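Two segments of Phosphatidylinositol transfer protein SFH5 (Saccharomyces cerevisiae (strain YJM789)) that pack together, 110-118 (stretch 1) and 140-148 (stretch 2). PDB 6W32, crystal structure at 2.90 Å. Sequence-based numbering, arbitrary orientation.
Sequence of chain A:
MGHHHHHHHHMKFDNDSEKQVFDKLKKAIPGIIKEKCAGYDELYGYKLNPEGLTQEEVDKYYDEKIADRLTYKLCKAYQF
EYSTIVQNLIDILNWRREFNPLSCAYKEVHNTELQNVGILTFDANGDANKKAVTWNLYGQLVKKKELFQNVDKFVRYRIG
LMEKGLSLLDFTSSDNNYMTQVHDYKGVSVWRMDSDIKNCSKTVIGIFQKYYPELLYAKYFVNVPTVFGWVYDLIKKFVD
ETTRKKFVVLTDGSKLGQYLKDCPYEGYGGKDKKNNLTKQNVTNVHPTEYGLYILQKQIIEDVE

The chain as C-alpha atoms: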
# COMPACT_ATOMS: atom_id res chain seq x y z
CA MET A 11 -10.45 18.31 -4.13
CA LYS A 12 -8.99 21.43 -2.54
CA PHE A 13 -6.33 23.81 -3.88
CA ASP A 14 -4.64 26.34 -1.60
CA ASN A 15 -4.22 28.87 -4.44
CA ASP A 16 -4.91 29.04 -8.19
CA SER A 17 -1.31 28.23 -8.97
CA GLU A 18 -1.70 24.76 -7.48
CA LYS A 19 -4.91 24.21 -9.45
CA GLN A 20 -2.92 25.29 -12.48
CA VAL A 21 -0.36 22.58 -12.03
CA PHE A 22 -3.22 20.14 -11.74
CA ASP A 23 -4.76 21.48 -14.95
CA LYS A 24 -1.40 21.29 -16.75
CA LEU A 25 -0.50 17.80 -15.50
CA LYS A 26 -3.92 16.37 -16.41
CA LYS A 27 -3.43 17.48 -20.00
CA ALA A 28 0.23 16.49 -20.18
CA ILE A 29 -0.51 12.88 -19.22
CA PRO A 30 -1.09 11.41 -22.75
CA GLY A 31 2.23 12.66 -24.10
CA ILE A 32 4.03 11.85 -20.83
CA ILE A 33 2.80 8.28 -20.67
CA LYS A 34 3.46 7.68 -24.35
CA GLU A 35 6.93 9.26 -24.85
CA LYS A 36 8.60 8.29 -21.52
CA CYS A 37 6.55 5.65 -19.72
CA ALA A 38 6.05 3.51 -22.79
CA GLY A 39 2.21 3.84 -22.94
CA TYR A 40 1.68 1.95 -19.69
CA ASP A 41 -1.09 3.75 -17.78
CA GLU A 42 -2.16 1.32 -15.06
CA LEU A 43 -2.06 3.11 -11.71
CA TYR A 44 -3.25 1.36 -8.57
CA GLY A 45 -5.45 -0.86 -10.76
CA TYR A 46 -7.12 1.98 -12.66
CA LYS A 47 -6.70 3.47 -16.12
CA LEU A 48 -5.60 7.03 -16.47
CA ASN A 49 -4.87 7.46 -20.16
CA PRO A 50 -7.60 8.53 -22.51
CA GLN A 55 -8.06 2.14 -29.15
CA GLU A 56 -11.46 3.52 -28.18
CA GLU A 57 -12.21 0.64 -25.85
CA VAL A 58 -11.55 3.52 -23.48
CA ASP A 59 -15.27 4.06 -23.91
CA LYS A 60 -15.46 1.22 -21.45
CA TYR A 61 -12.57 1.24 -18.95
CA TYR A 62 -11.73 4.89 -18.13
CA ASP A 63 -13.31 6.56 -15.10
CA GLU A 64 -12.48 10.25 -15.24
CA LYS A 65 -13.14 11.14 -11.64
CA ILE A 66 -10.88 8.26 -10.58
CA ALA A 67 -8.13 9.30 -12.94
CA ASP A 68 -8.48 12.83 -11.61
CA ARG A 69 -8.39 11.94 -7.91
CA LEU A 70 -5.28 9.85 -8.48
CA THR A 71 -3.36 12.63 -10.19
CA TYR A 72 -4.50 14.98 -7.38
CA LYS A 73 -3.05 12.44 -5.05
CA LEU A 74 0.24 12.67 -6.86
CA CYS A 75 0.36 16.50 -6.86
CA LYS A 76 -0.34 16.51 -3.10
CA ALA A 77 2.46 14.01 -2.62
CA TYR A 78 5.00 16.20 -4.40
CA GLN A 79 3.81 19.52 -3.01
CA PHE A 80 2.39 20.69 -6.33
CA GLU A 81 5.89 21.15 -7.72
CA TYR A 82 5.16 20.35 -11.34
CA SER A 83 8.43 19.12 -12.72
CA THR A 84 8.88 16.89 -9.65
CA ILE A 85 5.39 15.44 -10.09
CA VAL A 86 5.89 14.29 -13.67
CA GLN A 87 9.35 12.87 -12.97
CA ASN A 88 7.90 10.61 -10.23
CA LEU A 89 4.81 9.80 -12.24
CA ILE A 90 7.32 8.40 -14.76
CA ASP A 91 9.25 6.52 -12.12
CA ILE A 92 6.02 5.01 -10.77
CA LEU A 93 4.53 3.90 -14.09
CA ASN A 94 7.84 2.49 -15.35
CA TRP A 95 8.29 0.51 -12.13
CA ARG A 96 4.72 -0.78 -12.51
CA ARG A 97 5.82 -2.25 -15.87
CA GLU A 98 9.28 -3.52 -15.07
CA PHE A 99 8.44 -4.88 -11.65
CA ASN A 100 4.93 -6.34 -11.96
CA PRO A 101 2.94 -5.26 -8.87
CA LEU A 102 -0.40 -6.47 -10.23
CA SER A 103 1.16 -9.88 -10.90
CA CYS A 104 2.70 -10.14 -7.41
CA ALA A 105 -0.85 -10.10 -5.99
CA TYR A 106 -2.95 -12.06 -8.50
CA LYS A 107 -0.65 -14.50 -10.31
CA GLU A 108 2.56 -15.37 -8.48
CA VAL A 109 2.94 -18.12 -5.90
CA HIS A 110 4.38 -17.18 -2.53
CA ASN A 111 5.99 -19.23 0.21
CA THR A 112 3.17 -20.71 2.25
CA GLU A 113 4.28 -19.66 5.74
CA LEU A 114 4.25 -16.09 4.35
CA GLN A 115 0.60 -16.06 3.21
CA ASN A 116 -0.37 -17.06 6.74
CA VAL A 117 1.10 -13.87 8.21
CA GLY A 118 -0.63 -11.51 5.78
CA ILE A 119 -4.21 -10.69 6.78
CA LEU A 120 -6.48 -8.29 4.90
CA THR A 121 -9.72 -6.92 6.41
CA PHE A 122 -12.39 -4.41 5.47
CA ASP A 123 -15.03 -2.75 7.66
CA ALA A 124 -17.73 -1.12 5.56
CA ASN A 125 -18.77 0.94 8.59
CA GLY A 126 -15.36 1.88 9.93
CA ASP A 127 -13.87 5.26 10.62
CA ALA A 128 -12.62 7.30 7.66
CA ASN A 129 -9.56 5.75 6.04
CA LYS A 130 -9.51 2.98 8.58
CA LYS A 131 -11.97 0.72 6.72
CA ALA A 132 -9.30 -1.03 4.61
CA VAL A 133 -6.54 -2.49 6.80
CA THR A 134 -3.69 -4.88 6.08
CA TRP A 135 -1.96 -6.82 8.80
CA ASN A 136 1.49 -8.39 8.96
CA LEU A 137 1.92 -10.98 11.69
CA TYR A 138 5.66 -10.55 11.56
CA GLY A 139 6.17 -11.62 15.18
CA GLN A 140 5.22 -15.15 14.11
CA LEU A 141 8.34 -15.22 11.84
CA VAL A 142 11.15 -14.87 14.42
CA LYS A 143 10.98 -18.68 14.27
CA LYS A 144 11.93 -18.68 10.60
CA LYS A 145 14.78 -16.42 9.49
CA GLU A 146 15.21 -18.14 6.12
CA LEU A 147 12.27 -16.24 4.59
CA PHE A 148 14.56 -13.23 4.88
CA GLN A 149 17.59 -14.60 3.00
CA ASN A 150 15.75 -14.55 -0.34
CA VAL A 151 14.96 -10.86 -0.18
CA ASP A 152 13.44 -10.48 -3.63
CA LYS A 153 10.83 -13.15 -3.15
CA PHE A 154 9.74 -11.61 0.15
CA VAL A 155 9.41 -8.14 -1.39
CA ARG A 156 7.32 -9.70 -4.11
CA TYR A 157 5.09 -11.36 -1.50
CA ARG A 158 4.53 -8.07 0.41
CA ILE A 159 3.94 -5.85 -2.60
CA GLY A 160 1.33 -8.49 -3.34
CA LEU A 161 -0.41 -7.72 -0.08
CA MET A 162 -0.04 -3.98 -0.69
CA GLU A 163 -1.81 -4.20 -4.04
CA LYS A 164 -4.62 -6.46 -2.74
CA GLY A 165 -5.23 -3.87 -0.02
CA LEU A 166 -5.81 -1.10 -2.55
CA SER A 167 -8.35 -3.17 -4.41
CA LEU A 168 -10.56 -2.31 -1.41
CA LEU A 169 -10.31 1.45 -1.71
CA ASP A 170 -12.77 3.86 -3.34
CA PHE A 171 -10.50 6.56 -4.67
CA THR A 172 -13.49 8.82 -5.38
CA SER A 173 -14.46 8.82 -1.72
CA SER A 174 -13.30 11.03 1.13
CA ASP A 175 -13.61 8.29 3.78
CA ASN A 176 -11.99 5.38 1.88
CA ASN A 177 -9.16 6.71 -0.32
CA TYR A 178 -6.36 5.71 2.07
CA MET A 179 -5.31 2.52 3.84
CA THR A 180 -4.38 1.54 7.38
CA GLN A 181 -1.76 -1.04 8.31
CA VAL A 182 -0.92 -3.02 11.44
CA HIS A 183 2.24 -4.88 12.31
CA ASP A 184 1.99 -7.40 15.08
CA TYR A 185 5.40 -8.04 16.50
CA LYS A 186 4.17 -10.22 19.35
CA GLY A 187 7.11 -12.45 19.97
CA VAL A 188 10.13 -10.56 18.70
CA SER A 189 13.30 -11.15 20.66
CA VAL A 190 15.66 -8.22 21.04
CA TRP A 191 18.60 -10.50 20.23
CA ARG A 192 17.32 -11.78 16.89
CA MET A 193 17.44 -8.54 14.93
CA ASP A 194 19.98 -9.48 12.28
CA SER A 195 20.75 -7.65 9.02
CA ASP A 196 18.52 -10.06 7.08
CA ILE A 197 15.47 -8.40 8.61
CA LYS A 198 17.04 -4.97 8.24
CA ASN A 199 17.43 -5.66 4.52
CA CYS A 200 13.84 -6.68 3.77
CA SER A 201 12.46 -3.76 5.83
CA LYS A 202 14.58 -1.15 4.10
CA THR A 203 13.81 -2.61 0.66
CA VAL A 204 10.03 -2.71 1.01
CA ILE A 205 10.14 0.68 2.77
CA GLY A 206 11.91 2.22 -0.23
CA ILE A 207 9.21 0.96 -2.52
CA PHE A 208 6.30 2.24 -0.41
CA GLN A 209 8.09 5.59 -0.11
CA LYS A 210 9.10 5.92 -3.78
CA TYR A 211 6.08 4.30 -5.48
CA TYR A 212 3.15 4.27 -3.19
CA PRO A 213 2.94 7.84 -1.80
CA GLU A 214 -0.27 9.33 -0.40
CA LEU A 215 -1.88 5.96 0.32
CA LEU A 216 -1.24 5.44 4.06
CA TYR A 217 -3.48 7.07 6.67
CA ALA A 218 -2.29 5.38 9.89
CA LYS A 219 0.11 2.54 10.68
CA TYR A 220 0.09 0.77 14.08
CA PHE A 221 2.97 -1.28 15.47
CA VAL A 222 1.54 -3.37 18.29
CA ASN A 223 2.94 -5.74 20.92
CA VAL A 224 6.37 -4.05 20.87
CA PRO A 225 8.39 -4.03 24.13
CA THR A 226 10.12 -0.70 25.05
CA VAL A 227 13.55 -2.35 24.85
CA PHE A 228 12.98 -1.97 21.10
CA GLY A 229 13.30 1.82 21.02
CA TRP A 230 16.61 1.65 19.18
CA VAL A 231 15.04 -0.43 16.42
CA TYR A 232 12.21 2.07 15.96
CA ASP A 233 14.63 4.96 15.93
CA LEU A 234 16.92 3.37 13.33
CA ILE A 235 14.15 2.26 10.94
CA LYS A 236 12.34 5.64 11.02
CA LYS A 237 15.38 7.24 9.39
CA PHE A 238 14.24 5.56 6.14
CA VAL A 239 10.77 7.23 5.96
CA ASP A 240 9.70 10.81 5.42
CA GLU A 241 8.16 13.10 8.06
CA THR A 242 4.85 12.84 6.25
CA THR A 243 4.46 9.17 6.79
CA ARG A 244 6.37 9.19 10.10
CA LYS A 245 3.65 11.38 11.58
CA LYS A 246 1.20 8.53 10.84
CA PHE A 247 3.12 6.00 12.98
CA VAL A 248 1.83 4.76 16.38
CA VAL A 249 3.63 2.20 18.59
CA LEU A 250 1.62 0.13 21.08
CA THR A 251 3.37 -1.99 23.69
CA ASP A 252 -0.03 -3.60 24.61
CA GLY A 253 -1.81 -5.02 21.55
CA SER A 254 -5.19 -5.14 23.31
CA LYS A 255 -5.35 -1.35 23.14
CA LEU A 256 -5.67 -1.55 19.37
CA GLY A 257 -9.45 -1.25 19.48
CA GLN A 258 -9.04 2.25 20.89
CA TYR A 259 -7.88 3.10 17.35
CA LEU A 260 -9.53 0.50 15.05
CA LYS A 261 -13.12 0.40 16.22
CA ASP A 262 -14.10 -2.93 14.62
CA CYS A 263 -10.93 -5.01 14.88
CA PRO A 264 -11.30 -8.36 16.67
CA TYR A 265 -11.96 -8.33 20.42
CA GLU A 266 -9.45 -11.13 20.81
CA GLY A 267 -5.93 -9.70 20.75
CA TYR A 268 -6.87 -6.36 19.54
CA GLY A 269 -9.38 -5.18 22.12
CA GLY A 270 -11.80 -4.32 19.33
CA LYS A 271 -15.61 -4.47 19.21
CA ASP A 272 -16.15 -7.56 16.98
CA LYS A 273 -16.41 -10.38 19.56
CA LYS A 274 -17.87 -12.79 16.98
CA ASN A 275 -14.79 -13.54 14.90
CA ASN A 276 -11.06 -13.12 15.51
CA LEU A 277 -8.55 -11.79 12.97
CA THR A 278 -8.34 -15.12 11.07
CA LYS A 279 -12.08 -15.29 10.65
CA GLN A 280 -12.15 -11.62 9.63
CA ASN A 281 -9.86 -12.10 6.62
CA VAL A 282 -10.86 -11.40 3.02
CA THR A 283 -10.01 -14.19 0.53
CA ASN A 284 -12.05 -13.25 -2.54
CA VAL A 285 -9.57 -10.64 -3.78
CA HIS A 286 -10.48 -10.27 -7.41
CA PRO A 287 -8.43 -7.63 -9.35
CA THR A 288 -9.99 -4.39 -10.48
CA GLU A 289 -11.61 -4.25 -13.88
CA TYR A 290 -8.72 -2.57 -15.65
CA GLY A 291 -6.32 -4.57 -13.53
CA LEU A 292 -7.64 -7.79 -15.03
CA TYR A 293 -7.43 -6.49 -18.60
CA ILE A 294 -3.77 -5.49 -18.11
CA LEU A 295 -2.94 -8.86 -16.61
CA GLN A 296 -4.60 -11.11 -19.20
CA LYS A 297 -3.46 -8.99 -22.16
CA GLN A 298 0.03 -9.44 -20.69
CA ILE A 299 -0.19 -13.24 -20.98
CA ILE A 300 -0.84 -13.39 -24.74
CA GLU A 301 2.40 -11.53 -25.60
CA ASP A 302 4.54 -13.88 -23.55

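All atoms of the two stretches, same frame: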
# COMPACT_ATOMS: atom_id res chain seq x y z
N HIS A 110 3.52 -17.67 -3.60
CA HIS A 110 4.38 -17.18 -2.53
C HIS A 110 4.53 -18.23 -1.46
O HIS A 110 3.57 -18.95 -1.18
CB HIS A 110 3.83 -15.89 -1.91
CG HIS A 110 3.70 -14.78 -2.90
ND1 HIS A 110 4.79 -14.16 -3.46
CD2 HIS A 110 2.60 -14.21 -3.46
CE1 HIS A 110 4.38 -13.25 -4.32
NE2 HIS A 110 3.05 -13.26 -4.34
N ASN A 111 5.72 -18.30 -0.88
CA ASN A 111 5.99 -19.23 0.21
C ASN A 111 4.81 -19.28 1.17
O ASN A 111 4.20 -18.26 1.50
CB ASN A 111 7.28 -18.80 0.93
CG ASN A 111 7.69 -19.77 2.03
OD1 ASN A 111 6.94 -19.98 2.98
ND2 ASN A 111 8.88 -20.37 1.90
N THR A 112 4.44 -20.50 1.57
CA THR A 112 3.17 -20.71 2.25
C THR A 112 3.17 -20.11 3.66
O THR A 112 2.19 -19.45 4.06
CB THR A 112 2.85 -22.20 2.28
OG1 THR A 112 4.01 -22.94 2.68
CG2 THR A 112 2.42 -22.67 0.88
N GLU A 113 4.27 -20.26 4.41
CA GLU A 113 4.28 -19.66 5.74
C GLU A 113 4.20 -18.14 5.68
O GLU A 113 3.91 -17.52 6.71
CB GLU A 113 5.51 -20.12 6.55
CG GLU A 113 6.89 -19.92 5.90
CD GLU A 113 7.88 -21.09 6.15
OE1 GLU A 113 7.72 -21.80 7.17
OE2 GLU A 113 8.82 -21.30 5.34
N LEU A 114 4.39 -17.54 4.50
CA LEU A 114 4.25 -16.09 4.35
C LEU A 114 2.78 -15.69 4.23
O LEU A 114 2.33 -14.77 4.92
CB LEU A 114 5.05 -15.61 3.15
CG LEU A 114 6.48 -15.21 3.52
CD1 LEU A 114 7.15 -14.51 2.40
CD2 LEU A 114 6.46 -14.30 4.75
N GLN A 115 2.02 -16.38 3.36
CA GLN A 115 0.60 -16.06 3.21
C GLN A 115 -0.12 -16.05 4.55
O GLN A 115 -1.00 -15.22 4.79
CB GLN A 115 -0.08 -17.04 2.25
CG GLN A 115 0.64 -17.15 0.92
CD GLN A 115 0.29 -18.41 0.12
OE1 GLN A 115 -0.43 -19.30 0.61
NE2 GLN A 115 0.81 -18.49 -1.11
N ASN A 116 0.28 -16.94 5.45
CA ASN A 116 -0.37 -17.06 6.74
C ASN A 116 -0.12 -15.88 7.65
O ASN A 116 -0.81 -15.75 8.67
CB ASN A 116 0.09 -18.32 7.46
CG ASN A 116 -0.63 -19.56 6.98
OD1 ASN A 116 -1.62 -19.49 6.24
ND2 ASN A 116 -0.12 -20.72 7.40
N VAL A 117 0.87 -15.02 7.35
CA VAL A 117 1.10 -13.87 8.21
C VAL A 117 0.73 -12.58 7.53
O VAL A 117 1.07 -11.51 8.03
CB VAL A 117 2.54 -13.82 8.74
CG1 VAL A 117 2.70 -14.82 9.84
CG2 VAL A 117 3.50 -14.09 7.64
N GLY A 118 0.02 -12.65 6.40
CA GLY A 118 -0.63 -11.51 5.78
C GLY A 118 -2.14 -11.62 5.84
O GLY A 118 -2.72 -12.53 5.27
N GLN A 140 5.24 -13.71 14.36
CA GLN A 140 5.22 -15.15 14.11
C GLN A 140 6.45 -15.66 13.35
O GLN A 140 6.70 -16.87 13.38
CB GLN A 140 3.94 -15.50 13.35
CG GLN A 140 2.74 -15.33 14.22
CD GLN A 140 1.45 -15.75 13.57
OE1 GLN A 140 1.38 -16.74 12.84
NE2 GLN A 140 0.40 -14.98 13.82
N LEU A 141 7.24 -14.79 12.71
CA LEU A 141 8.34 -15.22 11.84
C LEU A 141 9.73 -15.08 12.45
O LEU A 141 10.72 -15.22 11.72
CB LEU A 141 8.30 -14.47 10.51
CG LEU A 141 7.20 -14.73 9.49
CD1 LEU A 141 5.99 -14.02 9.96
CD2 LEU A 141 7.63 -14.18 8.15
N VAL A 142 9.85 -14.78 13.75
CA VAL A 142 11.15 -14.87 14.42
C VAL A 142 11.61 -16.32 14.52
O VAL A 142 12.81 -16.59 14.68
CB VAL A 142 11.08 -14.21 15.83
CG1 VAL A 142 10.47 -15.17 16.88
CG2 VAL A 142 12.45 -13.63 16.28
N LYS A 143 10.66 -17.26 14.43
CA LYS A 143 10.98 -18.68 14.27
C LYS A 143 11.85 -18.93 13.04
O LYS A 143 12.73 -19.79 13.06
CB LYS A 143 9.68 -19.48 14.10
CG LYS A 143 8.49 -19.15 15.02
CD LYS A 143 8.85 -18.96 16.50
CE LYS A 143 7.62 -19.24 17.36
NZ LYS A 143 6.37 -18.70 16.74
N LYS A 144 11.57 -18.22 11.94
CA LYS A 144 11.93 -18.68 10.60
C LYS A 144 12.67 -17.56 9.90
O LYS A 144 12.08 -16.85 9.10
CB LYS A 144 10.69 -19.06 9.81
CG LYS A 144 9.49 -19.53 10.66
CD LYS A 144 8.65 -20.47 9.83
CE LYS A 144 7.39 -20.98 10.52
NZ LYS A 144 6.66 -21.93 9.61
N LYS A 145 13.98 -17.45 10.13
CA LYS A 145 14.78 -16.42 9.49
C LYS A 145 15.47 -16.92 8.23
O LYS A 145 16.59 -16.49 7.93
CB LYS A 145 15.80 -15.86 10.48
CG LYS A 145 15.20 -15.55 11.85
CD LYS A 145 15.66 -14.19 12.40
CE LYS A 145 15.05 -13.97 13.76
NZ LYS A 145 14.63 -12.56 14.00
N GLU A 146 14.83 -17.82 7.49
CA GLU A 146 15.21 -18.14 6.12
C GLU A 146 14.35 -17.44 5.08
O GLU A 146 14.81 -17.19 3.97
CB GLU A 146 15.16 -19.66 5.88
CG GLU A 146 13.74 -20.26 5.88
CD GLU A 146 13.27 -20.73 7.26
OE1 GLU A 146 14.04 -20.61 8.25
OE2 GLU A 146 12.12 -21.23 7.34
N LEU A 147 13.11 -17.09 5.44
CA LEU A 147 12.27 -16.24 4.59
C LEU A 147 12.94 -14.92 4.27
O LEU A 147 12.56 -14.26 3.30
CB LEU A 147 10.94 -15.96 5.28
CG LEU A 147 10.18 -17.21 5.71
CD1 LEU A 147 9.50 -17.00 7.05
CD2 LEU A 147 9.18 -17.61 4.64
N PHE A 148 13.93 -14.52 5.06
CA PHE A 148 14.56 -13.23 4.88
C PHE A 148 15.85 -13.30 4.07
O PHE A 148 16.36 -12.26 3.63
CB PHE A 148 14.82 -12.60 6.26
CG PHE A 148 13.56 -12.41 7.07
CD1 PHE A 148 13.34 -13.15 8.22
CD2 PHE A 148 12.59 -11.51 6.66
CE1 PHE A 148 12.17 -12.99 8.98
CE2 PHE A 148 11.42 -11.34 7.38
CZ PHE A 148 11.21 -12.08 8.55

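Two carboxylates face each other across this contact: Glu113 OE2 lies 3.9 Å from Glu146 OE2, an arrangement that would be costly if nothing offset it. Lys144 offsets part of the repulsion: its NZ donates a hydrogen bond to Glu113 OE1 at 2.7 Å as part of a salt bridge, but makes no bond to Glu146. With chi2 to chi4 all in the t well, the lysine chain is extended and reaches the carboxylate. The principle is general: a small interface can combine one charged pair with apolar packing, the leucines and valine here accounting for more than half of the area covered.

The backbones make no hydrogen bonds to each other. Their nearest CA pairs, Leu114 CA to Leu147 CA at 8.0 Å and Val117 CA to Gln140 CA at 7.3 Å, leave room for side chains to fill the gap. Stretch 1 presents Glu113 and Leu114 from a short helix beginning at Thr112. Asn111 occupies the N-cap position, where its OD1 accepts a weak capping bond from Glu113 N at 3.0 Å. Gln115 also starts a type I turn to Gly118, closed by the hydrogen bond from Gly118 N to Gln115 O at 3.2 Å. The turn carries Val117, whose CA-to-CB bond points toward stretch 2.

Leucines and a valine form the buried part. Such branched hydrocarbon chains have no polar groups to satisfy and gain by packing at van der Waals distance out of water. The CA-to-CB bond of Leu114 points sideways, yet the side chain's end approaches the other stretch, placing CD2 3.6 Å from Leu141 CD2 and CG 3.8 Å from Leu147 CD2. Val117 CG1 packs 3.4 Å from Leu141 CD1 and 3.8 Å from Gln140 CB. Leu147 CD2 touches Glu113 CG at 3.5 Å, so the glutamate chain lies against the leucine on its way to the salt bridge.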